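Local coordinates for tail spike protein (Acinetobacter phage vB_AbaP_AS12, PDB 6EU4) that forms the trimeric tailspike of the phage, a parallel beta-helical fibre that probably recognises and cleaves the capsular polysaccharide of its Acinetobacter baumannii host, at residues E231-V236 and V246-S251; A301-A306 and N329-A334; N336-E341 and S371-V376; N349-A354 and G385-F390; S450-V455 and A464-L469. All coordinates share one frame; numbering follows the deposited sequence. Where two conformers were deposited one is given.

Contact 1: E231-V236 and V246-S251; sequences EGIKSV and VQASAS
Two flat polar groups border this contact, and both turn away from the seam. The carboxylate of E231 offers the syn lone pair of OE1 to NZ of K234, 2.8 Å away, and its other oxygen is held by a salt bridge to R253. On the other segment, the amide of Q247 donates a hydrogen bond from NE2 to S249 OG, a partner lying 29° out of the amide plane. Between them the seam itself is apolar and small. I233 has CG1 beside its backbone N (chi1 -64°) and an extended chain, which carries CD1 obliquely across V246 CG1 at 3.3 Å, tighter than ordinary van der Waals contact. G232 has no side chain, so its CA can lie 4.2 Å from A248 CB. Further along, A250 CB packs against the backbone at 3.7 Å from G232 N. The two backbones are not hydrogen-bonded to each other, and the chain turns a corner at E231 and G232, where G232 bonds to strands 211-212 and 253-257 and I233 to the latter. F255 of strand 253-257 touches both I233 and A248, while Q247 to A250 lie against strand 219-229.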
# COMPACT_ATOMS: atom_id res chain seq x y z
N GLU A 231 -7.82 25.59 14.16
CA GLU A 231 -7.58 24.15 14.11
C GLU A 231 -8.71 23.55 13.30
O GLU A 231 -9.87 23.90 13.51
CB GLU A 231 -7.51 23.56 15.53
CG GLU A 231 -6.29 24.01 16.28
CD GLU A 231 -6.35 23.79 17.80
OE1 GLU A 231 -7.40 23.38 18.34
OE2 GLU A 231 -5.33 24.05 18.46
N GLY A 232 -8.38 22.66 12.36
CA GLY A 232 -9.39 22.18 11.44
C GLY A 232 -10.30 21.11 12.01
O GLY A 232 -11.48 21.35 12.26
N ILE A 233 -9.74 19.92 12.17
CA ILE A 233 -10.43 18.75 12.70
C ILE A 233 -9.62 18.26 13.91
O ILE A 233 -8.40 18.08 13.82
CB ILE A 233 -10.59 17.65 11.64
CG1 ILE A 233 -11.48 18.16 10.49
CG2 ILE A 233 -11.17 16.37 12.26
CD1 ILE A 233 -11.50 17.28 9.30
N LYS A 234 -10.30 18.08 15.04
CA LYS A 234 -9.63 17.83 16.31
C LYS A 234 -10.35 16.73 17.08
O LYS A 234 -11.54 16.85 17.38
CB LYS A 234 -9.60 19.11 17.12
CG LYS A 234 -8.80 19.04 18.38
CD LYS A 234 -8.69 20.42 19.00
CE LYS A 234 -7.63 20.46 20.07
NZ LYS A 234 -7.49 21.85 20.64
N SER A 235 -9.61 15.68 17.45
CA SER A 235 -10.18 14.50 18.07
C SER A 235 -9.21 13.97 19.13
O SER A 235 -8.00 14.25 19.08
CB SER A 235 -10.49 13.43 17.01
OG SER A 235 -11.07 12.26 17.55
N VAL A 236 -9.75 13.19 20.06
CA VAL A 236 -8.99 12.56 21.15
C VAL A 236 -8.89 11.05 20.96
O VAL A 236 -7.82 10.45 21.14
CB VAL A 236 -9.62 12.89 22.52
CG1 VAL A 236 -8.94 12.13 23.62
CG2 VAL A 236 -9.59 14.39 22.81
N VAL A 246 -11.70 14.89 2.60
CA VAL A 246 -11.84 15.85 3.69
C VAL A 246 -10.65 16.79 3.62
O VAL A 246 -9.49 16.35 3.56
CB VAL A 246 -11.93 15.14 5.05
CG1 VAL A 246 -11.94 16.15 6.19
CG2 VAL A 246 -13.18 14.29 5.09
N GLN A 247 -10.94 18.09 3.64
CA GLN A 247 -9.92 19.11 3.57
C GLN A 247 -9.99 19.91 4.86
O GLN A 247 -11.08 20.35 5.26
CB GLN A 247 -10.13 20.04 2.38
CG GLN A 247 -9.18 21.24 2.39
CD GLN A 247 -9.34 22.15 1.18
OE1 GLN A 247 -10.10 21.88 0.26
NE2 GLN A 247 -8.61 23.27 1.20
N ALA A 248 -8.85 20.07 5.52
CA ALA A 248 -8.76 20.89 6.72
C ALA A 248 -7.77 22.02 6.46
O ALA A 248 -6.55 21.80 6.43
CB ALA A 248 -8.36 20.05 7.93
N SER A 249 -8.32 23.21 6.26
CA SER A 249 -7.53 24.42 6.07
C SER A 249 -7.56 25.19 7.38
O SER A 249 -8.63 25.59 7.84
CB SER A 249 -8.07 25.24 4.90
OG SER A 249 -8.09 24.47 3.70
N ALA A 250 -6.39 25.37 7.98
CA ALA A 250 -6.30 25.94 9.32
C ALA A 250 -5.05 26.80 9.43
O ALA A 250 -4.06 26.55 8.75
CB ALA A 250 -6.23 24.85 10.38
N SER A 251 -5.10 27.80 10.31
CA SER A 251 -3.92 28.64 10.50
C SER A 251 -2.87 28.00 11.40
O SER A 251 -1.69 28.33 11.26
CB SER A 251 -4.30 30.02 11.05
OG SER A 251 -4.81 29.90 12.37

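Contact 2: A301-A306 and N329-A334; sequences ADFVGA and NEHLHA
Three pairs of side chains on the two parallel segments run side by side, each pair pointing the same way. D302 and E330 share one face of the sheet, their carboxylate planes 38° apart, with OD2 of D302 4.4 Å from OE1 of E330. Next come F303 and H331, both at corners where phi turns positive. Their rings are nearly parallel, 7° between planes, but slid so far apart that they barely overlap; the closest atoms are F303 CE1 and H331 CD2 at 3.5 Å. On the opposite face V304 and L332 both have chi1 near 180°, which brings V304 CG1 within 3.7 Å of L332 CD1. At the far end the H333 ring lays one face over the backbone of A306, with A306 C 3.6 Å above the plane toward the rim, while ND1 of H333 bonds to Y359 OH and the ring stacks with Y356. The backbone supplies the register: E330 N donates to A301 O, F303 N to E330 O, and H333 N to V304 O, the last at 3.0 Å nearly along the C=O axis. V304 N reaches H331 O only weakly through the bend. One water accepts a hydrogen bond from N329 ND2. Chemically, the acidic pair is the point of tension. A second water donates to D302 OD2 and to E330 OE1 and so bridges the like charges, while W277 NE1 donates to D302 OD1. Their proximity may nevertheless raise the proton affinity of one carboxylate.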
# COMPACT_ATOMS: atom_id res chain seq x y z
N ALA A 301 -0.81 17.96 1.05
CA ALA A 301 -0.63 19.00 2.05
C ALA A 301 0.05 20.18 1.39
O ALA A 301 1.15 20.03 0.84
CB ALA A 301 0.20 18.47 3.21
N ASP A 302 -0.62 21.32 1.37
CA ASP A 302 -0.12 22.48 0.64
C ASP A 302 0.02 23.66 1.60
O ASP A 302 -0.84 23.89 2.46
CB ASP A 302 -1.05 22.91 -0.51
CG ASP A 302 -1.01 21.98 -1.73
OD1 ASP A 302 -1.01 20.75 -1.54
OD2 ASP A 302 -1.04 22.50 -2.88
N PHE A 303 1.10 24.42 1.42
CA PHE A 303 1.26 25.71 2.09
C PHE A 303 1.32 25.56 3.60
O PHE A 303 0.73 26.35 4.35
CB PHE A 303 0.16 26.69 1.69
CG PHE A 303 -0.05 26.79 0.21
CD1 PHE A 303 0.97 27.21 -0.62
CD2 PHE A 303 -1.27 26.44 -0.34
CE1 PHE A 303 0.78 27.29 -2.00
CE2 PHE A 303 -1.46 26.50 -1.72
CZ PHE A 303 -0.43 26.93 -2.54
N VAL A 304 2.07 24.57 4.07
CA VAL A 304 2.30 24.38 5.50
C VAL A 304 3.56 25.13 5.90
O VAL A 304 4.63 24.96 5.28
CB VAL A 304 2.41 22.87 5.82
CG1 VAL A 304 2.89 22.65 7.24
CG2 VAL A 304 1.04 22.23 5.60
N GLY A 305 3.44 25.99 6.91
CA GLY A 305 4.49 26.94 7.22
C GLY A 305 4.51 28.07 6.20
O GLY A 305 3.83 28.04 5.17
N ALA A 306 5.31 29.08 6.49
CA ALA A 306 5.48 30.20 5.59
C ALA A 306 6.94 30.62 5.60
O ALA A 306 7.66 30.39 6.58
CB ALA A 306 4.59 31.39 6.00
N ASN A 329 3.13 16.51 -0.91
CA ASN A 329 3.07 17.84 -0.35
C ASN A 329 3.64 18.81 -1.38
O ASN A 329 4.49 18.45 -2.20
CB ASN A 329 3.85 17.96 0.98
CG ASN A 329 5.30 18.25 0.77
OD1 ASN A 329 6.11 17.34 0.54
ND2 ASN A 329 5.65 19.54 0.81
N GLU A 330 3.17 20.05 -1.30
CA GLU A 330 3.68 21.15 -2.12
C GLU A 330 3.79 22.39 -1.25
O GLU A 330 2.79 22.84 -0.69
CB GLU A 330 2.76 21.42 -3.32
CG GLU A 330 2.57 20.23 -4.27
CD GLU A 330 1.79 20.54 -5.53
OE1 GLU A 330 1.85 21.69 -6.03
OE2 GLU A 330 1.12 19.61 -6.04
N HIS A 331 5.00 22.97 -1.19
CA HIS A 331 5.32 24.22 -0.51
C HIS A 331 5.32 24.02 0.99
O HIS A 331 4.28 24.15 1.66
CB HIS A 331 4.37 25.35 -0.93
CG HIS A 331 4.30 25.56 -2.40
ND1 HIS A 331 5.31 26.14 -3.12
CD2 HIS A 331 3.34 25.22 -3.30
CE1 HIS A 331 4.99 26.15 -4.41
NE2 HIS A 331 3.80 25.59 -4.54
N LEU A 332 6.50 23.72 1.54
CA LEU A 332 6.67 23.41 2.95
C LEU A 332 7.82 24.22 3.49
O LEU A 332 8.95 24.15 2.98
CB LEU A 332 6.94 21.92 3.16
CG LEU A 332 7.19 21.50 4.62
CD1 LEU A 332 5.94 21.71 5.42
CD2 LEU A 332 7.62 20.04 4.70
N HIS A 333 7.53 25.02 4.52
CA HIS A 333 8.53 25.68 5.36
C HIS A 333 8.36 25.11 6.77
O HIS A 333 7.46 25.51 7.52
CB HIS A 333 8.35 27.20 5.35
CG HIS A 333 8.59 27.82 4.01
ND1 HIS A 333 9.78 28.41 3.65
CD2 HIS A 333 7.77 27.94 2.94
CE1 HIS A 333 9.69 28.87 2.42
NE2 HIS A 333 8.48 28.59 1.96
N ALA A 334 9.25 24.19 7.14
CA ALA A 334 9.14 23.53 8.43
C ALA A 334 10.51 23.08 8.91
O ALA A 334 11.42 22.85 8.13
CB ALA A 334 8.22 22.31 8.34
O HOH W 1 3.53 21.37 2.09
O HOH W 2 0.55 23.98 -4.62
O HOH W 3 4.39 26.85 2.74

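Contact 3: N336-E341 and S371-V376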
# COMPACT_ATOMS: atom_id res chain seq x y z
N ASN A 336 10.98 20.16 10.56
CA ASN A 336 11.01 18.76 10.18
C ASN A 336 9.96 18.49 9.11
O ASN A 336 8.89 19.11 9.11
CB ASN A 336 10.68 17.80 11.35
CG ASN A 336 11.54 18.00 12.61
OD1 ASN A 336 10.99 17.95 13.71
ND2 ASN A 336 12.85 18.16 12.47
N PHE A 337 10.26 17.54 8.24
CA PHE A 337 9.23 16.97 7.38
C PHE A 337 8.39 15.99 8.18
O PHE A 337 7.17 16.15 8.27
CB PHE A 337 9.88 16.30 6.17
CG PHE A 337 8.93 15.57 5.24
CD1 PHE A 337 8.36 16.22 4.16
CD2 PHE A 337 8.69 14.22 5.42
CE1 PHE A 337 7.53 15.55 3.29
CE2 PHE A 337 7.85 13.53 4.58
CZ PHE A 337 7.27 14.19 3.49
N LEU A 338 9.04 15.04 8.84
CA LEU A 338 8.40 14.07 9.71
C LEU A 338 9.14 14.10 11.04
O LEU A 338 10.36 13.91 11.08
CB LEU A 338 8.45 12.67 9.12
CG LEU A 338 8.03 11.54 10.09
CD1 LEU A 338 6.58 11.69 10.53
CD2 LEU A 338 8.26 10.19 9.40
N TYR A 339 8.40 14.35 12.10
CA TYR A 339 8.83 14.06 13.46
C TYR A 339 8.15 12.76 13.88
O TYR A 339 6.92 12.70 13.96
CB TYR A 339 8.47 15.19 14.41
CG TYR A 339 8.85 14.88 15.83
CD1 TYR A 339 10.12 15.14 16.29
CD2 TYR A 339 7.94 14.29 16.71
CE1 TYR A 339 10.49 14.84 17.61
CE2 TYR A 339 8.29 13.99 18.02
CZ TYR A 339 9.57 14.26 18.45
OH TYR A 339 9.95 13.95 19.75
N ALA A 340 8.94 11.72 14.16
CA ALA A 340 8.43 10.41 14.54
C ALA A 340 9.04 10.03 15.88
O ALA A 340 10.26 9.96 16.01
CB ALA A 340 8.76 9.34 13.50
N GLU A 341 8.17 9.79 16.87
CA GLU A 341 8.57 9.43 18.22
C GLU A 341 7.77 8.20 18.61
O GLU A 341 6.54 8.25 18.65
CB GLU A 341 8.31 10.59 19.20
CG GLU A 341 8.64 10.26 20.64
CD GLU A 341 8.36 11.39 21.61
OE1 GLU A 341 8.13 12.54 21.17
OE2 GLU A 341 8.35 11.09 22.82
N SER A 371 16.50 18.36 11.05
CA SER A 371 16.49 17.19 10.20
C SER A 371 15.15 17.04 9.49
O SER A 371 14.09 17.33 10.06
CB SER A 371 16.79 15.91 11.00
OG SER A 371 15.87 15.70 12.06
N MSE A 372 15.17 16.56 8.26
CA MSE A 372 13.91 16.34 7.57
C MSE A 372 13.14 15.18 8.21
O MSE A 372 11.92 15.29 8.41
CB MSE A 372 14.11 16.09 6.08
CG MSE A 372 14.50 17.34 5.31
SE MSE A 372 13.08 18.72 5.30
CE MSE A 372 13.61 19.76 6.87
N PHE A 373 13.84 14.10 8.54
CA PHE A 373 13.27 12.95 9.25
C PHE A 373 13.92 12.91 10.61
O PHE A 373 15.11 12.57 10.72
CB PHE A 373 13.47 11.65 8.47
CG PHE A 373 12.79 11.67 7.14
CD1 PHE A 373 11.44 11.31 7.04
CD2 PHE A 373 13.45 12.09 6.00
CE1 PHE A 373 10.79 11.37 5.83
CE2 PHE A 373 12.79 12.14 4.78
CZ PHE A 373 11.46 11.79 4.70
N CYS A 374 13.18 13.30 11.64
CA CYS A 374 13.64 13.25 13.02
C CYS A 374 13.03 11.99 13.62
O CYS A 374 11.83 11.94 13.91
CB CYS A 374 13.23 14.51 13.76
SG CYS A 374 13.82 14.58 15.46
N VAL A 375 13.85 10.95 13.78
CA VAL A 375 13.39 9.57 13.99
C VAL A 375 13.89 9.14 15.36
O VAL A 375 15.06 8.74 15.49
CB VAL A 375 13.88 8.64 12.88
CG1 VAL A 375 13.28 7.25 13.02
CG2 VAL A 375 13.55 9.20 11.51
N VAL A 376 13.03 9.21 16.39
CA VAL A 376 13.47 9.10 17.77
C VAL A 376 12.61 8.10 18.56
O VAL A 376 11.48 7.79 18.19
CB VAL A 376 13.48 10.48 18.46
CG1 VAL A 376 14.25 11.49 17.63
CG2 VAL A 376 12.02 10.99 18.73
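Straight backbone bonds make the innermost layer. L338 N donates to M372 O, C374 N to L338 O, A340 N to C374 O and V376 N to A340 O, all at 2.9 Å and all nearly along the carbonyl axes. The short strands 338-341 and 374-376 differ in direction by just 1°. M372 O also takes a weaker bond from F337 N at the corner. Just before it, N336 turns its amide across the gap (chi1 -53°), and ND2 reaches S371 O at 2.8 Å, close to both the amide and the carbonyl plane.

Side chains fill in on both faces. With L338 and A340 on one face, F373 has CG beside its backbone N, anti to the carbonyl carbon, so that CD1 meets L338 CB and CE1 comes 3.6 Å from F337 CD2. The F337 and F373 rings are oblique, their planes at 57°. M372, a selenomethionine, sets SE against F337 CB. On the other face C374 SG, anti to its backbone N, lies beside the Y339 ring, 3.8 Å from CD1 of Y339, in a cysteine sulfur-aromatic contact. V376 CG2 touches both Y339 OH and E341 CB.

Further out, second partners set the positions. Y339 OH donates to E341 OE1 at 2.7 Å from above the carboxylate plane, fixing the ring's tip. S371 OG is bound to N369 OD1, and F337 meets F315 and F350 edge-to-face. In-register parallel strands on successive coils, turning a corner at F337 and at M372-F373, mark the parallel beta-helix found in phage tailspikes.

Contact 4: N349-A354 and G385-F390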
# COMPACT_ATOMS: atom_id res chain seq x y z
N ASN A 349 6.25 5.77 -2.15
CA ASN A 349 6.03 6.53 -3.39
C ASN A 349 5.48 7.93 -3.11
O ASN A 349 4.58 8.41 -3.79
CB ASN A 349 5.09 5.73 -4.30
CG ASN A 349 5.21 6.10 -5.76
OD1 ASN A 349 5.96 6.98 -6.13
ND2 ASN A 349 4.45 5.39 -6.60
N PHE A 350 6.07 8.60 -2.13
CA PHE A 350 5.77 10.01 -1.87
C PHE A 350 6.21 10.88 -3.04
O PHE A 350 7.09 10.52 -3.83
CB PHE A 350 6.45 10.47 -0.57
CG PHE A 350 5.77 11.64 0.08
CD1 PHE A 350 4.70 11.44 0.92
CD2 PHE A 350 6.20 12.95 -0.15
CE1 PHE A 350 4.04 12.49 1.52
CE2 PHE A 350 5.55 14.02 0.46
CZ PHE A 350 4.47 13.80 1.29
N ASN A 351 5.57 12.04 -3.16
CA ASN A 351 6.01 13.02 -4.14
C ASN A 351 5.90 14.37 -3.43
O ASN A 351 4.81 14.94 -3.29
CB ASN A 351 5.18 12.93 -5.42
CG ASN A 351 5.66 13.86 -6.52
OD1 ASN A 351 6.32 14.87 -6.27
ND2 ASN A 351 5.28 13.53 -7.77
N GLY A 352 7.03 14.84 -2.90
CA GLY A 352 7.09 16.06 -2.12
C GLY A 352 7.85 17.14 -2.87
O GLY A 352 8.95 16.90 -3.38
N GLN A 353 7.26 18.33 -2.94
CA GLN A 353 7.76 19.39 -3.79
C GLN A 353 7.91 20.68 -3.01
O GLN A 353 7.09 20.98 -2.13
CB GLN A 353 6.82 19.61 -4.98
CG GLN A 353 6.58 18.31 -5.74
CD GLN A 353 5.68 18.47 -6.94
OE1 GLN A 353 5.30 19.59 -7.30
NE2 GLN A 353 5.34 17.36 -7.60
N ALA A 354 8.95 21.44 -3.34
CA ALA A 354 9.13 22.80 -2.84
C ALA A 354 9.21 22.77 -1.31
O ALA A 354 8.41 23.38 -0.60
CB ALA A 354 8.02 23.72 -3.35
N GLY A 385 10.79 3.96 -2.12
CA GLY A 385 10.78 4.86 -3.26
C GLY A 385 10.45 6.28 -2.85
O GLY A 385 10.83 6.75 -1.77
N GLY A 386 9.72 6.96 -3.72
CA GLY A 386 9.38 8.35 -3.50
C GLY A 386 10.41 9.31 -4.06
O GLY A 386 11.55 8.96 -4.41
N SER A 387 9.97 10.56 -4.14
CA SER A 387 10.79 11.68 -4.58
C SER A 387 10.56 12.82 -3.60
O SER A 387 9.41 13.20 -3.33
CB SER A 387 10.44 12.11 -6.01
OG SER A 387 9.13 12.61 -6.09
N PHE A 388 11.65 13.34 -3.05
CA PHE A 388 11.58 14.34 -1.98
C PHE A 388 12.32 15.60 -2.38
O PHE A 388 13.56 15.61 -2.44
CB PHE A 388 12.13 13.77 -0.68
CG PHE A 388 11.30 12.64 -0.14
CD1 PHE A 388 11.56 11.33 -0.53
CD2 PHE A 388 10.25 12.89 0.73
CE1 PHE A 388 10.80 10.29 -0.03
CE2 PHE A 388 9.47 11.87 1.21
CZ PHE A 388 9.73 10.57 0.82
N GLY A 389 11.56 16.66 -2.61
CA GLY A 389 12.07 17.91 -3.14
C GLY A 389 12.67 18.80 -2.07
O GLY A 389 12.34 19.99 -2.00
N PHE A 390 13.59 18.26 -1.26
CA PHE A 390 14.32 19.07 -0.29
C PHE A 390 15.26 19.98 -1.08
O PHE A 390 16.12 19.50 -1.82
CB PHE A 390 15.11 18.17 0.66
CG PHE A 390 14.25 17.16 1.41
CD1 PHE A 390 13.05 17.54 2.00
CD2 PHE A 390 14.66 15.85 1.52
CE1 PHE A 390 12.27 16.61 2.67
CE2 PHE A 390 13.91 14.92 2.18
CZ PHE A 390 12.71 15.28 2.75
O HOH W 4 8.40 7.49 -0.41
O HOH W 5 9.59 15.67 -5.81
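Backbone hydrogen bonds come first. S387 N donates to F350 O at 2.9 Å, arriving from above the carbonyl plane, whereas G352 N meets S387 O nearly along the C=O axis, with an N-H...O angle of 175°. G389 N then reaches G352 O at 2.7 Å, again from above the plane; G389 is the centre of an inverse gamma turn that ends the pairing. The aromatic interaction lies on the face of F388. F350 (CG anti to N, chi1 -155°) and F388 hold their ring planes nearly parallel, 2° apart, but slid so that they barely overlap, with centroids 5.5 Å apart, and F388 CZ touches F350 CB at 3.6 Å. These are neighbouring coils of the parallel beta-helix. Polar side chains occupy the other face. N351 OD1 accepts Q353 NE2 from above its carbonyl plane at 3.0 Å, and a water donates a hydrogen bond to G352 O while bonding to S387 OG. Another water accepts from F350 N and donates to G385 O. Intersubunit bonds come last: N349 and N351 pair with N321 of the second subunit, and Q353 NE2 with Q292 of the same neighbour.

Contact 5: S450-V455 and A464-L469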
# COMPACT_ATOMS: atom_id res chain seq x y z
N SER A 450 19.72 2.24 14.34
CA SER A 450 20.00 1.43 13.17
C SER A 450 19.60 2.18 11.91
O SER A 450 18.62 2.93 11.89
CB SER A 450 19.24 0.10 13.22
OG SER A 450 19.70 -0.70 14.33
N VAL A 451 20.37 1.93 10.84
CA VAL A 451 20.09 2.51 9.53
C VAL A 451 20.30 1.46 8.46
O VAL A 451 21.15 0.57 8.57
CB VAL A 451 20.97 3.74 9.23
CG1 VAL A 451 20.68 4.88 10.21
CG2 VAL A 451 22.45 3.38 9.28
N ASP A 452 19.51 1.58 7.39
CA ASP A 452 19.67 0.78 6.17
C ASP A 452 19.29 1.74 5.06
O ASP A 452 18.12 1.88 4.72
CB ASP A 452 18.81 -0.48 6.17
CG ASP A 452 19.00 -1.32 4.92
OD1 ASP A 452 19.68 -0.86 3.98
OD2 ASP A 452 18.45 -2.44 4.88
N ALA A 453 20.29 2.46 4.54
CA ALA A 453 20.01 3.63 3.72
C ALA A 453 21.00 3.72 2.57
O ALA A 453 22.22 3.69 2.76
CB ALA A 453 20.08 4.92 4.53
N TYR A 454 20.45 3.87 1.37
CA TYR A 454 21.26 4.22 0.22
C TYR A 454 21.65 5.69 0.27
O TYR A 454 20.80 6.57 0.46
CB TYR A 454 20.52 3.92 -1.08
CG TYR A 454 20.70 2.49 -1.49
CD1 TYR A 454 19.90 1.48 -0.95
CD2 TYR A 454 21.67 2.13 -2.41
CE1 TYR A 454 20.08 0.16 -1.31
CE2 TYR A 454 21.84 0.81 -2.79
CZ TYR A 454 21.05 -0.16 -2.25
OH TYR A 454 21.26 -1.46 -2.63
N VAL A 455 22.95 5.93 0.10
CA VAL A 455 23.48 7.28 -0.02
C VAL A 455 24.48 7.28 -1.18
O VAL A 455 25.49 6.57 -1.13
CB VAL A 455 24.15 7.74 1.28
CG1 VAL A 455 24.75 9.12 1.11
CG2 VAL A 455 23.15 7.72 2.44
N ALA A 464 22.02 -2.44 15.73
CA ALA A 464 21.67 -3.75 16.27
C ALA A 464 20.67 -4.52 15.40
O ALA A 464 20.62 -5.75 15.48
CB ALA A 464 21.10 -3.61 17.68
N LYS A 465 19.87 -3.83 14.60
CA LYS A 465 18.93 -4.53 13.72
C LYS A 465 19.62 -5.13 12.51
O LYS A 465 18.99 -5.90 11.77
CB LYS A 465 17.82 -3.58 13.30
CG LYS A 465 16.95 -3.15 14.49
CD LYS A 465 15.69 -2.48 14.07
CE LYS A 465 14.88 -2.07 15.31
NZ LYS A 465 14.48 -3.24 16.15
N PHE A 466 20.90 -4.80 12.29
CA PHE A 466 21.65 -5.26 11.12
C PHE A 466 22.98 -5.82 11.61
O PHE A 466 24.06 -5.27 11.35
CB PHE A 466 21.84 -4.12 10.13
CG PHE A 466 20.55 -3.54 9.66
CD1 PHE A 466 19.79 -4.19 8.70
CD2 PHE A 466 20.07 -2.36 10.18
CE1 PHE A 466 18.61 -3.67 8.27
CE2 PHE A 466 18.88 -1.84 9.75
CZ PHE A 466 18.14 -2.51 8.80
N SER A 467 22.90 -6.92 12.34
CA SER A 467 24.07 -7.53 12.95
C SER A 467 24.79 -8.49 12.00
O SER A 467 26.01 -8.62 12.07
CB SER A 467 23.68 -8.30 14.21
OG SER A 467 24.78 -9.02 14.73
N GLY A 468 24.05 -9.16 11.14
CA GLY A 468 24.68 -10.15 10.28
C GLY A 468 23.78 -10.54 9.14
O GLY A 468 22.59 -10.22 9.10
N LEU A 469 24.39 -11.25 8.19
CA LEU A 469 23.74 -11.78 6.99
C LEU A 469 24.26 -13.19 6.79
O LEU A 469 25.47 -13.38 6.63
CB LEU A 469 24.04 -10.93 5.76
CG LEU A 469 23.56 -11.48 4.42
CD1 LEU A 469 22.09 -11.83 4.43
CD2 LEU A 469 23.85 -10.44 3.34
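F466 leaves the backbone with CG anti to its carbonyl carbon (chi1 -58°), which brings the ring alongside residues S450 to D452. From CB the chain passes to the ring, where CD2 meets V451 O at 3.5 Å. CE2 lies just as near that oxygen and also touches S450 CB, which sits close to the ring plane at its edge. At the tip, CZ presses on D452 CB at 3.4 Å. Round the far side CE1 comes 3.6 Å from D452 OD2, with carboxylate and ring planes 84° apart, almost perpendicular. The ring therefore spans three consecutive residues of the strand. Next to it, S450 OG, beside its own backbone N, accepts K465 N in an almost straight bond of 3.1 Å and 170°. K465 CB and CG pack against the same hydroxyl as the chain turns there. Outside the pair, the ring is covered by V414 and by P419 of the third subunit, and the strand that follows pairs in parallel with both neighbouring subunits. Chemically, D452 is buried against an aromatic ring, but R459 and Q461 bind its two oxygens; the arginine would favour the ionised carboxylate.

Following the chain from the N terminus, contact 1 closes a short loop of nine residues where the chain turns between faces of the beta-helix. Contact 2, after it in series, joins neighbouring coils across 22 residues, and touches both contact 3 and contact 4: strands 321-334 and 351-355 are neighbours. Contacts 3 and 4 cross, their segments alternating as 336-341, 349-354, 371-376, 385-390, so that two faces of successive coils are stitched at once, with F337 on F350 and M372 on F390 between them. None nests inside another. Contact 5 closes a loop of eight residues including strand 458-462, about 19 Å from contact 3 between centres, next to residues 468-469, which pair with strands of the other two subunits.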